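Local coordinates for putative exotoxin (superantigen) (Streptococcus pyogenes, PDB 1TY0), which is a superantigen, probably acting as a toxin, that binds zinc and can use a common surface for T-cell receptor binding and dimerization, at residues Y146-P151 / N173-T178. Sequence-based numbering, arbitrary orientation.
Sequences YKIYDP and NLYDAT
Tyr149 and Tyr175 meet from two loops whose backbones stay well apart, with 8.4 Å between their CA atoms, so the gap is bridged by side chains reaching across in both directions. On one side the chain leaves helix 131-146 at Lys147, which has positive phi, and makes a type I turn closed by Asp150 N to Lys147 O at 3.0 Å. On the other, strand 168-173 ends in an Asx turn, Asn173 OD1 accepting from Tyr175 N at 2.9 Å. The two phenols exchange hydrogen bonds with the opposite main chain. Tyr149 OH donates to Leu174 O at 2.6 Å, in the carbonyl plane with a C=O...O angle of 147°. Tyr175 OH donates to Ile148 O at 2.7 Å, with the donor tilted 26° from the plane of the Ile148 carbonyl. In both tyrosines CG lies anti to the carbonyl carbon, which carries each phenol off its own backbone toward the other loop. Between these bonds the rings meet as an offset edge-to-face pair: the CD1-CE1 edge of Tyr149 points at the face of Tyr175 near its rim, CD1 lying 3.8 Å from Tyr175 CE2. Ile148 CG1 covers the centre of one Tyr149 face, 3.8 Å above it, and its CB touches Tyr175 OH. Helices 131-146 and 5-18 pack against this pair through Met143 and Leu14 on Tyr149 and Lys11 on Tyr175. The contact thus ties two loops of the beta-grasp domain together: the reciprocal bonds satisfy two main-chain carbonyls among buried residues and fix both hydroxyl ends, while ring packing probably limits rotation.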
loop_
_atom_site.group_PDB
_atom_site.type_symbol
_atom_site.label_atom_id
_atom_site.label_comp_id
_atom_site.label_asym_id
_atom_site.label_seq_id
_atom_site.Cartn_x
_atom_site.Cartn_y
_atom_site.Cartn_z
ATOM N N TYR A 146 -5.085 -14.011 -13.479
ATOM C CA TYR A 146 -4.470 -14.383 -14.741
ATOM C C TYR A 146 -2.983 -14.077 -14.836
ATOM O O TYR A 146 -2.378 -14.272 -15.888
ATOM C CB TYR A 146 -5.245 -13.723 -15.882
ATOM C CG TYR A 146 -6.659 -14.250 -15.977
ATOM C CD1 TYR A 146 -6.912 -15.523 -16.489
ATOM C CD2 TYR A 146 -7.736 -13.510 -15.490
ATOM C CE1 TYR A 146 -8.204 -16.050 -16.508
ATOM C CE2 TYR A 146 -9.035 -14.031 -15.506
ATOM C CZ TYR A 146 -9.258 -15.301 -16.016
ATOM O OH TYR A 146 -10.535 -15.821 -16.038
ATOM N N LYS A 147 -2.400 -13.607 -13.736
ATOM C CA LYS A 147 -0.969 -13.304 -13.677
ATOM C C LYS A 147 -0.513 -12.471 -14.872
ATOM O O LYS A 147 0.551 -12.720 -15.447
ATOM C CB LYS A 147 -0.169 -14.613 -13.643
ATOM C CG LYS A 147 -0.789 -15.710 -12.784
ATOM C CD LYS A 147 -0.873 -15.325 -11.320
ATOM C CE LYS A 147 -1.562 -16.423 -10.511
ATOM N NZ LYS A 147 -1.644 -16.090 -9.060
ATOM N N ILE A 148 -1.301 -11.465 -15.235
ATOM C CA ILE A 148 -0.972 -10.649 -16.392
ATOM C C ILE A 148 0.348 -9.887 -16.328
ATOM O O ILE A 148 0.865 -9.480 -17.367
ATOM C CB ILE A 148 -2.125 -9.666 -16.735
ATOM C CG1 ILE A 148 -2.169 -8.504 -15.737
ATOM C CG2 ILE A 148 -3.447 -10.424 -16.775
ATOM C CD1 ILE A 148 -2.157 -8.905 -14.316
ATOM N N TYR A 149 0.904 -9.696 -15.135
ATOM C CA TYR A 149 2.179 -8.990 -15.031
ATOM C C TYR A 149 3.314 -9.919 -14.608
ATOM O O TYR A 149 4.383 -9.463 -14.197
ATOM C CB TYR A 149 2.082 -7.802 -14.062
ATOM C CG TYR A 149 1.142 -6.701 -14.516
ATOM C CD1 TYR A 149 1.031 -6.353 -15.866
ATOM C CD2 TYR A 149 0.369 -5.996 -13.591
ATOM C CE1 TYR A 149 0.169 -5.333 -16.278
ATOM C CE2 TYR A 149 -0.490 -4.978 -13.995
ATOM C CZ TYR A 149 -0.589 -4.651 -15.334
ATOM O OH TYR A 149 -1.459 -3.661 -15.732
ATOM N N ASP A 150 3.078 -11.225 -14.706
ATOM C CA ASP A 150 4.107 -12.205 -14.362
ATOM C C ASP A 150 4.916 -12.432 -15.632
ATOM O O ASP A 150 4.354 -12.614 -16.705
ATOM C CB ASP A 150 3.479 -13.527 -13.911
ATOM C CG ASP A 150 4.511 -14.516 -13.395
ATOM O OD1 ASP A 150 4.814 -14.496 -12.182
ATOM O OD2 ASP A 150 5.031 -15.308 -14.205
ATOM N N PRO A 151 6.252 -12.430 -15.524
ATOM C CA PRO A 151 7.093 -12.640 -16.707
ATOM C C PRO A 151 6.822 -13.948 -17.442
ATOM O O PRO A 151 7.124 -14.073 -18.631
ATOM C CB PRO A 151 8.508 -12.586 -16.134
ATOM C CG PRO A 151 8.322 -13.141 -14.752
ATOM C CD PRO A 151 7.070 -12.412 -14.300
ATOM N N ASN A 173 -4.608 1.226 -21.914
ATOM C CA ASN A 173 -3.527 0.270 -22.108
ATOM C C ASN A 173 -3.173 -0.342 -20.753
ATOM O O ASN A 173 -2.918 0.380 -19.790
ATOM C CB ASN A 173 -2.320 1.001 -22.703
ATOM C CG ASN A 173 -1.114 0.103 -22.891
ATOM O OD1 ASN A 173 -1.215 -1.120 -22.858
ATOM N ND2 ASN A 173 0.040 0.718 -23.114
ATOM N N LEU A 174 -3.171 -1.669 -20.675
ATOM C CA LEU A 174 -2.858 -2.358 -19.425
ATOM C C LEU A 174 -1.363 -2.563 -19.212
ATOM O O LEU A 174 -0.924 -2.942 -18.127
ATOM C CB LEU A 174 -3.580 -3.710 -19.379
ATOM C CG LEU A 174 -5.085 -3.629 -19.108
ATOM C CD1 LEU A 174 -5.716 -5.002 -19.293
ATOM C CD2 LEU A 174 -5.325 -3.109 -17.693
ATOM N N TYR A 175 -0.580 -2.307 -20.252
ATOM C CA TYR A 175 0.865 -2.468 -20.166
ATOM C C TYR A 175 1.512 -1.111 -20.418
ATOM O O TYR A 175 2.459 -0.987 -21.194
ATOM C CB TYR A 175 1.316 -3.510 -21.194
ATOM C CG TYR A 175 0.847 -4.906 -20.834
ATOM C CD1 TYR A 175 -0.421 -5.359 -21.210
ATOM C CD2 TYR A 175 1.634 -5.739 -20.048
ATOM C CE1 TYR A 175 -0.891 -6.612 -20.797
ATOM C CE2 TYR A 175 1.180 -6.992 -19.636
ATOM C CZ TYR A 175 -0.080 -7.422 -20.009
ATOM O OH TYR A 175 -0.526 -8.655 -19.578
ATOM N N ASP A 176 0.987 -0.102 -19.728
ATOM C CA ASP A 176 1.450 1.273 -19.864
ATOM C C ASP A 176 2.631 1.680 -18.985
ATOM O O ASP A 176 2.478 2.461 -18.040
ATOM C CB ASP A 176 0.270 2.229 -19.640
ATOM C CG ASP A 176 -0.397 2.045 -18.281
ATOM O OD1 ASP A 176 -0.454 0.902 -17.781
ATOM O OD2 ASP A 176 -0.883 3.054 -17.724
ATOM N N ALA A 177 3.812 1.159 -19.306
ATOM C CA ALA A 177 5.017 1.503 -18.562
ATOM C C ALA A 177 6.270 1.098 -19.322
ATOM O O ALA A 177 6.202 0.348 -20.295
ATOM C CB ALA A 177 5.012 0.821 -17.195
ATOM N N THR A 178 7.409 1.625 -18.878
ATOM C CA THR A 178 8.703 1.275 -19.448
ATOM C C THR A 178 9.413 0.605 -18.276
ATOM O O THR A 178 8.902 0.610 -17.157
ATOM C CB THR A 178 9.530 2.512 -19.880
ATOM O OG1 THR A 178 9.980 3.219 -18.718
ATOM C CG2 THR A 178 8.691 3.442 -20.739
#